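Local atomic coordinates of diheme cytochrome c (Shewanella baltica, PDB entry 3U99), a protein that probably transfers electrons through two covalently bound c-type hemes, each with two histidines as axial ligands of its iron. Residues 111-115 against 140-144; 36-41 against 61-66; 24-30 against 128-133. All coordinates share one frame; numbering follows the deposited sequence.

Contact 1. Residues 111-115 against 140-144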
loop_
_atom_site.group_PDB
_atom_site.type_symbol
_atom_site.label_atom_id
_atom_site.label_comp_id
_atom_site.label_asym_id
_atom_site.label_seq_id
_atom_site.Cartn_x
_atom_site.Cartn_y
_atom_site.Cartn_z
ATOM N N ASP A 111 1.892 18.930 -2.134
ATOM C CA ASP A 111 2.079 20.032 -3.089
ATOM C C ASP A 111 2.982 19.711 -4.280
ATOM O O ASP A 111 3.357 20.568 -5.041
ATOM C CB ASP A 111 2.589 21.300 -2.354
ATOM C CG ASP A 111 1.592 21.810 -1.305
ATOM O OD1 ASP A 111 0.363 21.557 -1.410
ATOM O OD2 ASP A 111 2.074 22.450 -0.366
ATOM N N ASN A 112 3.370 18.450 -4.348
ATOM C CA ASN A 112 4.251 17.941 -5.386
ATOM C C ASN A 112 3.409 17.179 -6.419
ATOM O O ASN A 112 2.921 16.113 -6.131
ATOM C CB ASN A 112 5.290 17.039 -4.791
ATOM C CG ASN A 112 6.214 16.443 -5.862
ATOM O OD1 ASN A 112 6.086 16.697 -7.058
ATOM N ND2 ASN A 112 7.163 15.677 -5.372
ATOM N N PRO A 113 3.159 17.683 -7.599
ATOM C CA PRO A 113 2.268 17.053 -8.552
ATOM C C PRO A 113 2.759 15.685 -8.996
ATOM O O PRO A 113 1.983 14.863 -9.503
ATOM C CB PRO A 113 2.208 18.032 -9.742
ATOM C CG PRO A 113 3.073 19.185 -9.407
ATOM C CD PRO A 113 3.658 18.986 -8.053
ATOM N N LYS A 114 4.057 15.447 -8.805
ATOM C CA LYS A 114 4.541 14.129 -9.231
ATOM C C LYS A 114 4.310 13.096 -8.165
ATOM O O LYS A 114 4.560 11.927 -8.366
ATOM C CB LYS A 114 6.009 14.258 -9.569
ATOM C CG LYS A 114 6.396 15.351 -10.580
ATOM C CD LYS A 114 7.924 15.335 -10.706
ATOM C CE LYS A 114 8.470 16.248 -11.778
ATOM N NZ LYS A 114 8.070 17.642 -11.365
ATOM N N VAL A 115 3.871 13.381 -7.015
ATOM C CA VAL A 115 3.554 12.539 -5.848
ATOM C C VAL A 115 2.072 12.704 -5.372
ATOM O O VAL A 115 1.280 11.793 -5.490
ATOM C CB VAL A 115 4.548 12.864 -4.686
ATOM C CG1 VAL A 115 4.216 12.137 -3.436
ATOM C CG2 VAL A 115 5.981 12.558 -5.140
ATOM N N ILE A 140 12.564 10.844 -4.274
ATOM C CA ILE A 140 11.302 11.569 -4.378
ATOM C C ILE A 140 11.228 12.294 -5.711
ATOM O O ILE A 140 12.084 13.116 -6.003
ATOM C CB ILE A 140 11.147 12.558 -3.225
ATOM C CG1 ILE A 140 11.196 11.813 -1.903
ATOM C CG2 ILE A 140 9.884 13.364 -3.441
ATOM C CD1 ILE A 140 10.812 12.690 -0.737
ATOM N N PRO A 141 10.269 11.966 -6.562
ATOM C CA PRO A 141 10.210 12.584 -7.888
ATOM C C PRO A 141 10.129 14.095 -7.737
ATOM O O PRO A 141 9.371 14.630 -6.988
ATOM C CB PRO A 141 8.914 12.058 -8.494
ATOM C CG PRO A 141 8.592 10.821 -7.741
ATOM C CD PRO A 141 9.237 10.942 -6.381
ATOM N N GLY A 142 11.000 14.733 -8.527
ATOM C CA GLY A 142 11.181 16.133 -8.540
ATOM C C GLY A 142 12.155 16.668 -7.533
ATOM O O GLY A 142 12.486 17.850 -7.650
ATOM N N PHE A 143 12.628 15.877 -6.582
ATOM C CA PHE A 143 13.516 16.261 -5.519
ATOM C C PHE A 143 14.783 15.440 -5.431
ATOM O O PHE A 143 15.800 15.949 -4.923
ATOM C CB PHE A 143 12.797 16.202 -4.179
ATOM C CG PHE A 143 11.748 17.332 -4.049
ATOM C CD1 PHE A 143 12.046 18.524 -3.414
ATOM C CD2 PHE A 143 10.490 17.190 -4.583
ATOM C CE1 PHE A 143 11.097 19.522 -3.338
ATOM C CE2 PHE A 143 9.536 18.190 -4.520
ATOM C CZ PHE A 143 9.837 19.392 -3.908
ATOM N N GLY A 144 14.806 14.217 -5.886
ATOM C CA GLY A 144 15.982 13.373 -5.867
ATOM C C GLY A 144 16.040 12.455 -4.682
ATOM O O GLY A 144 15.133 12.291 -3.849
#
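P141 is the apolar meeting point of two loops, touched by K114 at one corner of its ring and by V115 at another. Its CB lies 3.8 Å from K114 CB, while its CD lies equally far from V115 CG2, the valine crossing the ring at about a right angle. Proline suits the place because its compact ring offers carbon for packing and its nitrogen has no hydrogen to satisfy. K114 contributes its aliphatic part: the chain runs extended past P141, bringing CD to 3.8 Å from G142 N, and bends only at its last torsion. A lysine can thus lend methylenes to a surface contact while its ammonium lies beyond it. G142 accepts the crowding well, having no side chain near K114 CD and a positive phi that glycine tolerates easily.

N112 supplies the polar link. With CG anti to the backbone N (chi1 178°), its amide is carried toward the facing loop. ND2 donates to P141 O at 2.9 Å with an N-H...O angle of 170°; the acceptor lies in the amide plane and is met almost end-on. ND2 gives a second bond to M108 O. Meanwhile OD1 takes K114 N at 3.0 Å from above its carbonyl plane, closing an Asx turn. F143 presents its ring edge to the amide, CE2 lying 3.6 Å from N112 ND2 with the two planes 65° apart. The opposing loop is shaped by a classic beta bulge, F143 and G144 both donating to I140 O. V115 touches heme c #2, and I140 packs on C124, bonded to that heme, and on W146.

Bonded through ND2 to P141 O and M108 O and through OD1 to K114 N, the N112 amide is fixed in the way it is turned, so one short side chain both shapes its own turn and ties it to the hairpin.

Contact 2. Residues 36-41 against 61-66; sequences WRAITA and IEEYLV. With HEC (heme c), chain C.
L65 lies over one face of the W36 indole, its CD2 3.8 Å from the centroid of the six-membered ring and only 13° off the ring normal, a clear CH-pi contact. The two side chains cross at about a right angle, and the other methyl, CD1, lies 3.7 Å from W36 CE3. The fork of leucine suits the place: CD2 sits over the ring face while CD1 lies between W36 CE3 and the heme c methyl CMB. The indole nitrogen is satisfied elsewhere, NE1 donating to A28 O, and the far corner of the ring, CZ3, comes within 3.8 Å of the same heme methyl, CMB.

Toward the other end of the interface the chemistry turns polar. T40 holds OG1 between its backbone N and carbonyl carbon (chi1 55°), from where it donates to E62 OE1 at 2.7 Å. The hydroxyl meets the carboxylate on its anti side, tilted out of its plane. E62 reaches it with an extended chain, and two waters also donate to OE1, linking it to R37 O and T40 O; three donors therefore grip one oxygen. R37 packs by its aliphatic part, CG 3.7 Å from V66 CG2.

The segments 36-40 and 61-66, of helices 33-40 and 55-67, run nearly antiparallel, their axes 9.8 Å apart at closest and 166° between directions. Helix 13-19 packs on the apolar side: its Y15 touches W36, I61 and L65, and its C19, bonded to heme c #1, touches I61.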
loop_
_atom_site.group_PDB
_atom_site.type_symbol
_atom_site.label_atom_id
_atom_site.label_comp_id
_atom_site.label_asym_id
_atom_site.label_seq_id
_atom_site.Cartn_x
_atom_site.Cartn_y
_atom_site.Cartn_z
ATOM N N TRP A 36 -6.782 -5.800 7.404
ATOM C CA TRP A 36 -7.025 -6.325 6.053
ATOM C C TRP A 36 -8.485 -6.816 5.923
ATOM O O TRP A 36 -9.114 -6.559 4.886
ATOM C CB TRP A 36 -6.079 -7.459 5.738
ATOM C CG TRP A 36 -4.684 -7.022 5.368
ATOM C CD1 TRP A 36 -3.557 -7.465 5.968
ATOM C CD2 TRP A 36 -4.320 -6.094 4.355
ATOM N NE1 TRP A 36 -2.473 -6.862 5.380
ATOM C CE2 TRP A 36 -2.930 -6.026 4.379
ATOM C CE3 TRP A 36 -4.995 -5.339 3.416
ATOM C CZ2 TRP A 36 -2.184 -5.209 3.512
ATOM C CZ3 TRP A 36 -4.286 -4.549 2.560
ATOM C CH2 TRP A 36 -2.883 -4.479 2.604
ATOM N N ARG A 37 -9.016 -7.494 6.924
ATOM C CA ARG A 37 -10.388 -7.967 6.809
ATOM C C ARG A 37 -11.373 -6.816 6.695
ATOM O O ARG A 37 -12.384 -6.927 6.015
ATOM C CB ARG A 37 -10.712 -8.824 8.035
ATOM C CG ARG A 37 -10.075 -10.203 8.034
ATOM C CD ARG A 37 -10.729 -11.126 9.058
ATOM N NE ARG A 37 -10.400 -10.717 10.423
ATOM C CZ ARG A 37 -9.408 -11.152 11.180
ATOM N NH1 ARG A 37 -8.546 -12.084 10.753
ATOM N NH2 ARG A 37 -9.223 -10.686 12.411
ATOM N N ALA A 38 -11.050 -5.687 7.378
ATOM C CA ALA A 38 -11.956 -4.547 7.259
ATOM C C ALA A 38 -11.982 -4.058 5.826
ATOM O O ALA A 38 -12.998 -3.564 5.324
ATOM C CB ALA A 38 -11.495 -3.494 8.249
ATOM N N ILE A 39 -10.886 -4.152 5.080
ATOM C CA ILE A 39 -10.841 -3.759 3.676
ATOM C C ILE A 39 -11.522 -4.745 2.784
ATOM O O ILE A 39 -12.356 -4.393 1.941
ATOM C CB ILE A 39 -9.346 -3.517 3.278
ATOM C CG1 ILE A 39 -8.807 -2.277 3.973
ATOM C CG2 ILE A 39 -9.217 -3.417 1.767
ATOM C CD1 ILE A 39 -7.354 -1.940 3.837
ATOM N N THR A 40 -11.255 -6.046 2.961
ATOM C CA THR A 40 -11.777 -7.029 2.023
ATOM C C THR A 40 -13.244 -7.360 2.300
ATOM O O THR A 40 -13.877 -8.005 1.438
ATOM C CB THR A 40 -10.930 -8.327 2.026
ATOM O OG1 THR A 40 -10.864 -8.828 3.359
ATOM C CG2 THR A 40 -9.494 -8.071 1.638
ATOM N N ALA A 41 -13.808 -6.990 3.436
ATOM C CA ALA A 41 -15.228 -7.254 3.720
ATOM C C ALA A 41 -16.138 -6.466 2.813
ATOM O O ALA A 41 -17.256 -6.947 2.555
ATOM C CB ALA A 41 -15.479 -6.877 5.179
ATOM N N ILE A 61 -7.993 -13.810 -1.732
ATOM C CA ILE A 61 -7.252 -12.590 -1.396
ATOM C C ILE A 61 -7.232 -12.351 0.101
ATOM O O ILE A 61 -6.192 -12.094 0.699
ATOM C CB ILE A 61 -7.845 -11.396 -2.166
ATOM C CG1 ILE A 61 -7.635 -11.511 -3.662
ATOM C CG2 ILE A 61 -7.260 -10.092 -1.613
ATOM C CD1 ILE A 61 -6.278 -11.423 -4.102
ATOM N N GLU A 62 -8.410 -12.441 0.728
ATOM C CA GLU A 62 -8.523 -12.249 2.158
ATOM C C GLU A 62 -7.669 -13.265 2.890
ATOM O O GLU A 62 -6.956 -12.948 3.839
ATOM C CB GLU A 62 -9.978 -12.349 2.588
ATOM C CG GLU A 62 -10.139 -12.089 4.085
ATOM C CD GLU A 62 -11.586 -11.908 4.489
ATOM O OE1 GLU A 62 -12.316 -11.018 3.974
ATOM O OE2 GLU A 62 -11.957 -12.702 5.428
ATOM N N GLU A 63 -7.757 -14.529 2.450
ATOM C CA GLU A 63 -7.007 -15.564 3.122
ATOM C C GLU A 63 -5.487 -15.331 2.984
ATOM O O GLU A 63 -4.743 -15.513 3.963
ATOM C CB GLU A 63 -7.421 -16.911 2.538
ATOM C CG GLU A 63 -8.803 -17.386 2.948
ATOM C CD GLU A 63 -8.720 -17.990 4.344
ATOM O OE1 GLU A 63 -7.815 -17.618 5.119
ATOM O OE2 GLU A 63 -9.545 -18.887 4.650
ATOM N N TYR A 64 -5.033 -14.886 1.853
ATOM C CA TYR A 64 -3.630 -14.560 1.615
ATOM C C TYR A 64 -3.228 -13.441 2.587
ATOM O O TYR A 64 -2.198 -13.504 3.249
ATOM C CB TYR A 64 -3.429 -14.162 0.114
ATOM C CG TYR A 64 -2.004 -13.639 0.015
ATOM C CD1 TYR A 64 -0.896 -14.466 0.017
ATOM C CD2 TYR A 64 -1.756 -12.268 -0.058
ATOM C CE1 TYR A 64 0.414 -13.940 -0.067
ATOM C CE2 TYR A 64 -0.481 -11.731 -0.085
ATOM C CZ TYR A 64 0.611 -12.579 -0.095
ATOM O OH TYR A 64 1.848 -12.050 -0.117
ATOM N N LEU A 65 -3.999 -12.350 2.633
ATOM C CA LEU A 65 -3.629 -11.192 3.424
ATOM C C LEU A 65 -3.631 -11.526 4.887
ATOM O O LEU A 65 -2.739 -11.085 5.599
ATOM C CB LEU A 65 -4.602 -10.049 3.094
ATOM C CG LEU A 65 -4.408 -9.379 1.731
ATOM C CD1 LEU A 65 -5.577 -8.443 1.400
ATOM C CD2 LEU A 65 -3.129 -8.581 1.693
ATOM N N VAL A 66 -4.642 -12.255 5.356
ATOM C CA VAL A 66 -4.694 -12.603 6.765
ATOM C C VAL A 66 -3.512 -13.455 7.153
ATOM O O VAL A 66 -2.870 -13.233 8.183
ATOM C CB VAL A 66 -6.039 -13.272 7.053
ATOM C CG1 VAL A 66 -5.951 -13.955 8.421
ATOM C CG2 VAL A 66 -7.181 -12.259 7.004
HETATM FE FE HEC C . -7.031 -0.224 -3.127
HETATM C CHA HEC C . -6.316 2.551 -1.390
HETATM C CHB HEC C . -5.768 -2.155 -0.629
HETATM C CHC HEC C . -7.628 -2.978 -4.975
HETATM C CHD HEC C . -8.462 1.701 -5.537
HETATM N NA HEC C . -6.192 0.125 -1.331
HETATM C C1A HEC C . -5.945 1.375 -0.786
HETATM C C2A HEC C . -5.240 1.225 0.475
HETATM C C3A HEC C . -5.077 -0.105 0.663
HETATM C C4A HEC C . -5.717 -0.775 -0.460
HETATM C CMA HEC C . -4.426 -0.783 1.838
HETATM C CAA HEC C . -4.833 2.364 1.324
HETATM C CBA HEC C . -3.546 3.005 0.845
HETATM C CGA HEC C . -3.075 4.050 1.858
HETATM O O1A HEC C . -2.646 3.629 2.966
HETATM O O2A HEC C . -3.143 5.268 1.606
HETATM N NB HEC C . -6.769 -2.208 -2.836
HETATM C C1B HEC C . -6.262 -2.821 -1.715
HETATM C C2B HEC C . -6.415 -4.251 -1.872
HETATM C C3B HEC C . -6.946 -4.489 -3.084
HETATM C C4B HEC C . -7.143 -3.226 -3.701
HETATM C CMB HEC C . -5.990 -5.238 -0.792
HETATM C CAB HEC C . -7.359 -5.798 -3.751
HETATM C CBB HEC C . -8.479 -6.472 -2.933
HETATM N NC HEC C . -7.852 -0.581 -4.921
HETATM C C1C HEC C . -7.955 -1.773 -5.548
HETATM C C2C HEC C . -8.515 -1.669 -6.850
HETATM C C3C HEC C . -8.745 -0.347 -7.005
HETATM C C4C HEC C . -8.389 0.325 -5.813
HETATM C CMC HEC C . -8.661 -2.829 -7.847
HETATM C CAC HEC C . -9.277 0.331 -8.246
HETATM C CBC HEC C . -10.626 -0.141 -8.760
HETATM N ND HEC C . -7.374 1.727 -3.366
HETATM C C1D HEC C . -8.016 2.306 -4.419
HETATM C C2D HEC C . -8.076 3.764 -4.209
HETATM C C3D HEC C . -7.463 4.016 -3.040
HETATM C C4D HEC C . -6.997 2.733 -2.559
HETATM C CMD HEC C . -8.831 4.769 -5.047
HETATM C CAD HEC C . -7.300 5.360 -2.413
HETATM C CBD HEC C . -5.947 6.047 -2.804
HETATM C CGD HEC C . -5.933 7.469 -2.251
HETATM O O1D HEC C . -4.863 8.073 -2.822
HETATM O O2D HEC C . -6.357 7.568 -1.005
HETATM O O HOH W 1 -13.373 -9.369 5.691
HETATM O O HOH W 2 -14.430 -10.855 2.425
#

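Contact 3. Residues 24-30 against 128-133. With HEC (heme c), chain B.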
loop_
_atom_site.group_PDB
_atom_site.type_symbol
_atom_site.label_atom_id
_atom_site.label_comp_id
_atom_site.label_asym_id
_atom_site.label_seq_id
_atom_site.Cartn_x
_atom_site.Cartn_y
_atom_site.Cartn_z
ATOM N N MET A 24 -0.147 0.215 -6.622
ATOM C CA MET A 24 0.811 -0.891 -6.368
ATOM C C MET A 24 0.165 -1.861 -5.399
ATOM O O MET A 24 -0.671 -1.529 -4.560
ATOM C CB MET A 24 2.080 -0.325 -5.700
ATOM C CG MET A 24 1.842 0.469 -4.417
ATOM S SD MET A 24 3.377 0.566 -3.444
ATOM C CE MET A 24 3.467 -1.069 -2.804
ATOM N N ALA A 25 0.655 -3.094 -5.490
ATOM C CA ALA A 25 0.211 -4.127 -4.592
ATOM C C ALA A 25 0.947 -4.001 -3.266
ATOM O O ALA A 25 2.138 -4.286 -3.123
ATOM C CB ALA A 25 0.411 -5.504 -5.187
ATOM N N TYR A 26 0.216 -3.542 -2.250
ATOM C CA TYR A 26 0.801 -3.323 -0.942
ATOM C C TYR A 26 1.217 -4.629 -0.286
ATOM O O TYR A 26 0.415 -5.550 -0.196
ATOM C CB TYR A 26 -0.170 -2.623 -0.009
ATOM C CG TYR A 26 -0.552 -1.245 -0.503
ATOM C CD1 TYR A 26 0.406 -0.228 -0.553
ATOM C CD2 TYR A 26 -1.817 -0.943 -0.942
ATOM C CE1 TYR A 26 0.060 1.030 -1.019
ATOM C CE2 TYR A 26 -2.172 0.307 -1.393
ATOM C CZ TYR A 26 -1.208 1.304 -1.433
ATOM O OH TYR A 26 -1.625 2.517 -1.921
ATOM N N PRO A 27 2.446 -4.795 0.161
ATOM C CA PRO A 27 2.810 -6.017 0.896
ATOM C C PRO A 27 1.860 -6.283 2.044
ATOM O O PRO A 27 1.455 -5.389 2.795
ATOM C CB PRO A 27 4.222 -5.705 1.400
ATOM C CG PRO A 27 4.790 -4.805 0.306
ATOM C CD PRO A 27 3.621 -3.937 -0.103
ATOM N N ALA A 28 1.513 -7.542 2.210
ATOM C CA ALA A 28 0.584 -7.963 3.267
ATOM C C ALA A 28 1.064 -7.587 4.640
ATOM O O ALA A 28 0.253 -7.385 5.565
ATOM C CB ALA A 28 0.392 -9.463 3.227
ATOM N N ASN A 29 2.379 -7.532 4.884
ATOM C CA ASN A 29 2.901 -7.274 6.217
ATOM C C ASN A 29 2.849 -5.807 6.643
ATOM O O ASN A 29 3.337 -5.480 7.744
ATOM C CB ASN A 29 4.270 -7.892 6.443
ATOM C CG ASN A 29 5.358 -7.242 5.665
ATOM O OD1 ASN A 29 5.129 -6.206 5.069
ATOM N ND2 ASN A 29 6.491 -7.934 5.676
ATOM N N LEU A 30 2.186 -4.981 5.856
ATOM C CA LEU A 30 1.988 -3.572 6.237
ATOM C C LEU A 30 0.761 -3.328 7.105
ATOM O O LEU A 30 0.642 -2.238 7.663
ATOM C CB LEU A 30 1.915 -2.652 5.008
ATOM C CG LEU A 30 3.232 -2.605 4.198
ATOM C CD1 LEU A 30 3.005 -1.810 2.930
ATOM C CD2 LEU A 30 4.356 -1.992 5.001
ATOM N N ALA A 128 8.942 -0.809 -3.660
ATOM C CA ALA A 128 7.934 -1.017 -2.619
ATOM C C ALA A 128 7.179 -2.341 -2.801
ATOM O O ALA A 128 6.829 -2.969 -1.808
ATOM C CB ALA A 128 6.957 0.145 -2.540
ATOM N N GLU A 129 6.885 -2.725 -4.029
ATOM C CA GLU A 129 6.111 -3.930 -4.229
ATOM C C GLU A 129 6.900 -5.168 -3.808
ATOM O O GLU A 129 6.240 -6.178 -3.541
ATOM C CB GLU A 129 5.716 -4.112 -5.689
ATOM C CG GLU A 129 4.467 -3.388 -6.082
ATOM C CD GLU A 129 3.798 -3.876 -7.343
ATOM O OE1 GLU A 129 4.450 -4.458 -8.225
ATOM O OE2 GLU A 129 2.598 -3.666 -7.538
ATOM N N LYS A 130 8.197 -5.135 -3.760
ATOM C CA LYS A 130 9.106 -6.184 -3.290
ATOM C C LYS A 130 9.399 -6.007 -1.803
ATOM O O LYS A 130 10.257 -6.702 -1.238
ATOM C CB LYS A 130 10.484 -6.122 -4.015
ATOM C CG LYS A 130 11.378 -7.283 -4.193
ATOM C CD LYS A 130 12.716 -7.068 -4.892
ATOM C CE LYS A 130 12.621 -6.439 -6.252
ATOM N NZ LYS A 130 13.287 -7.196 -7.327
ATOM N N GLY A 131 8.664 -5.063 -1.153
ATOM C CA GLY A 131 8.898 -4.863 0.254
ATOM C C GLY A 131 10.117 -4.064 0.603
ATOM O O GLY A 131 10.498 -4.062 1.781
ATOM N N ILE A 132 10.726 -3.342 -0.346
ATOM C CA ILE A 132 11.920 -2.585 -0.035
ATOM C C ILE A 132 11.545 -1.108 0.132
ATOM O O ILE A 132 11.162 -0.425 -0.820
ATOM C CB ILE A 132 12.958 -2.779 -1.148
ATOM C CG1 ILE A 132 13.423 -4.223 -1.235
ATOM C CG2 ILE A 132 14.156 -1.897 -0.904
ATOM C CD1 ILE A 132 14.315 -4.541 -2.438
ATOM N N PHE A 133 11.645 -0.670 1.386
ATOM C CA PHE A 133 11.343 0.724 1.728
ATOM C C PHE A 133 12.524 1.465 2.294
ATOM O O PHE A 133 12.366 2.597 2.762
ATOM C CB PHE A 133 10.164 0.764 2.746
ATOM C CG PHE A 133 8.877 0.185 2.204
ATOM C CD1 PHE A 133 8.039 0.961 1.424
ATOM C CD2 PHE A 133 8.486 -1.111 2.421
ATOM C CE1 PHE A 133 6.860 0.441 0.904
ATOM C CE2 PHE A 133 7.323 -1.620 1.889
ATOM C CZ PHE A 133 6.483 -0.867 1.121
HETATM FE FE HEC B . 8.092 5.963 2.869
HETATM C CHA HEC B . 10.779 5.973 4.940
HETATM C CHB HEC B . 7.146 2.957 4.079
HETATM C CHC HEC B . 5.226 6.148 0.960
HETATM C CHD HEC B . 9.231 8.811 1.444
HETATM N NA HEC B . 8.845 4.673 4.195
HETATM C C1A HEC B . 9.952 4.826 4.973
HETATM C C2A HEC B . 10.194 3.672 5.791
HETATM C C3A HEC B . 9.176 2.827 5.547
HETATM C C4A HEC B . 8.312 3.457 4.555
HETATM C CMA HEC B . 8.932 1.435 6.129
HETATM C CAA HEC B . 11.381 3.451 6.689
HETATM C CBA HEC B . 12.585 3.138 5.816
HETATM C CGA HEC B . 13.906 2.937 6.533
HETATM O O1A HEC B . 13.827 2.675 7.777
HETATM O O2A HEC B . 15.002 2.828 5.977
HETATM N NB HEC B . 6.495 4.753 2.600
HETATM C C1B HEC B . 6.263 3.527 3.222
HETATM C C2B HEC B . 5.038 3.024 2.739
HETATM C C3B HEC B . 4.508 3.934 1.917
HETATM C C4B HEC B . 5.424 5.012 1.787
HETATM C CMB HEC B . 4.515 1.641 3.185
HETATM C CAB HEC B . 3.228 3.876 1.059
HETATM C CBB HEC B . 1.944 3.492 1.920
HETATM N NC HEC B . 7.353 7.243 1.492
HETATM C C1C HEC B . 6.201 7.135 0.830
HETATM C C2C HEC B . 6.043 8.133 -0.162
HETATM C C3C HEC B . 7.214 8.872 -0.041
HETATM C C4C HEC B . 8.017 8.309 0.961
HETATM C CMC HEC B . 4.936 8.261 -1.168
HETATM C CAC HEC B . 7.653 10.022 -0.922
HETATM C CBC HEC B . 6.780 11.276 -0.848
HETATM N ND HEC B . 9.671 7.178 3.160
HETATM C C1D HEC B . 9.939 8.301 2.447
HETATM C C2D HEC B . 11.117 8.932 2.977
HETATM C C3D HEC B . 11.537 8.202 4.039
HETATM C C4D HEC B . 10.608 7.051 4.098
HETATM C CMD HEC B . 11.713 10.215 2.453
HETATM C CAD HEC B . 12.741 8.496 4.909
HETATM C CBD HEC B . 12.289 9.569 5.956
HETATM C CGD HEC B . 13.441 10.245 6.691
HETATM O O1D HEC B . 14.238 9.180 7.040
HETATM O O2D HEC B . 13.043 11.214 7.504
HETATM O O HOH W 3 3.626 -6.515 -3.156
#
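A carboxylate holding a main-chain N-H distinguishes this contact: A25 N donates to E129 OE2 at 2.9 Å in an almost perfectly straight bond of 178°. The oxygen is met on its anti side, close to the carboxylate plane. Glutamate suits this exposed edge because its chain, extended beyond CG, spans the distance between the two loops. Water 3 adds a second tie, donating to both A25 O and E129 O.

Inward the contact becomes apolar. M24 turns at its last torsion (chi3 -74°), which lays SD and CE alongside A128 CB, each 3.7 Å from it. P27 CG rests 3.5 Å from A128 O and also meets the edge of the F133 ring. L30 CD1 approaches F133 CZ at 4.0 Å, and both residues bear on heme c #2, with F133 CE1 3.5 Å from its methyl CMB.

The contact joins the chain just beyond the two C-x-x-C-H heme attachment motifs, C19/C22/H23 and C121/C124/H125; F133 meets H125 edge-to-face. Residues 24-30 lie in the loop between helix 13-19 and helix 33-40, and their A28 packs on Y64 and L65 of helix 55-67; residues 128-133 belong to the loop leading to strand 139-140.

Contact 3 is the buried, central one, whereas contacts 1 and 2 are partly buried and lie on opposite sides of the chain's centre, about 31 Å apart between centres. Contact 2 is the one built from two helices; the others join loops, and in each a side chain bonds to the opposing backbone, an amide in contact 1 and a carboxylate in contact 3. Contacts 2 and 3 touch directly, W36 packing on P27 O and L65 on A28, and contact 2 is nested in the loop that contact 3 closes. Contact 2 borders heme c #1, contact 1 heme c #2; the segments of contact 3 hold pocket residues of both, Y26 for heme c #1, L30 and F133 for heme c #2.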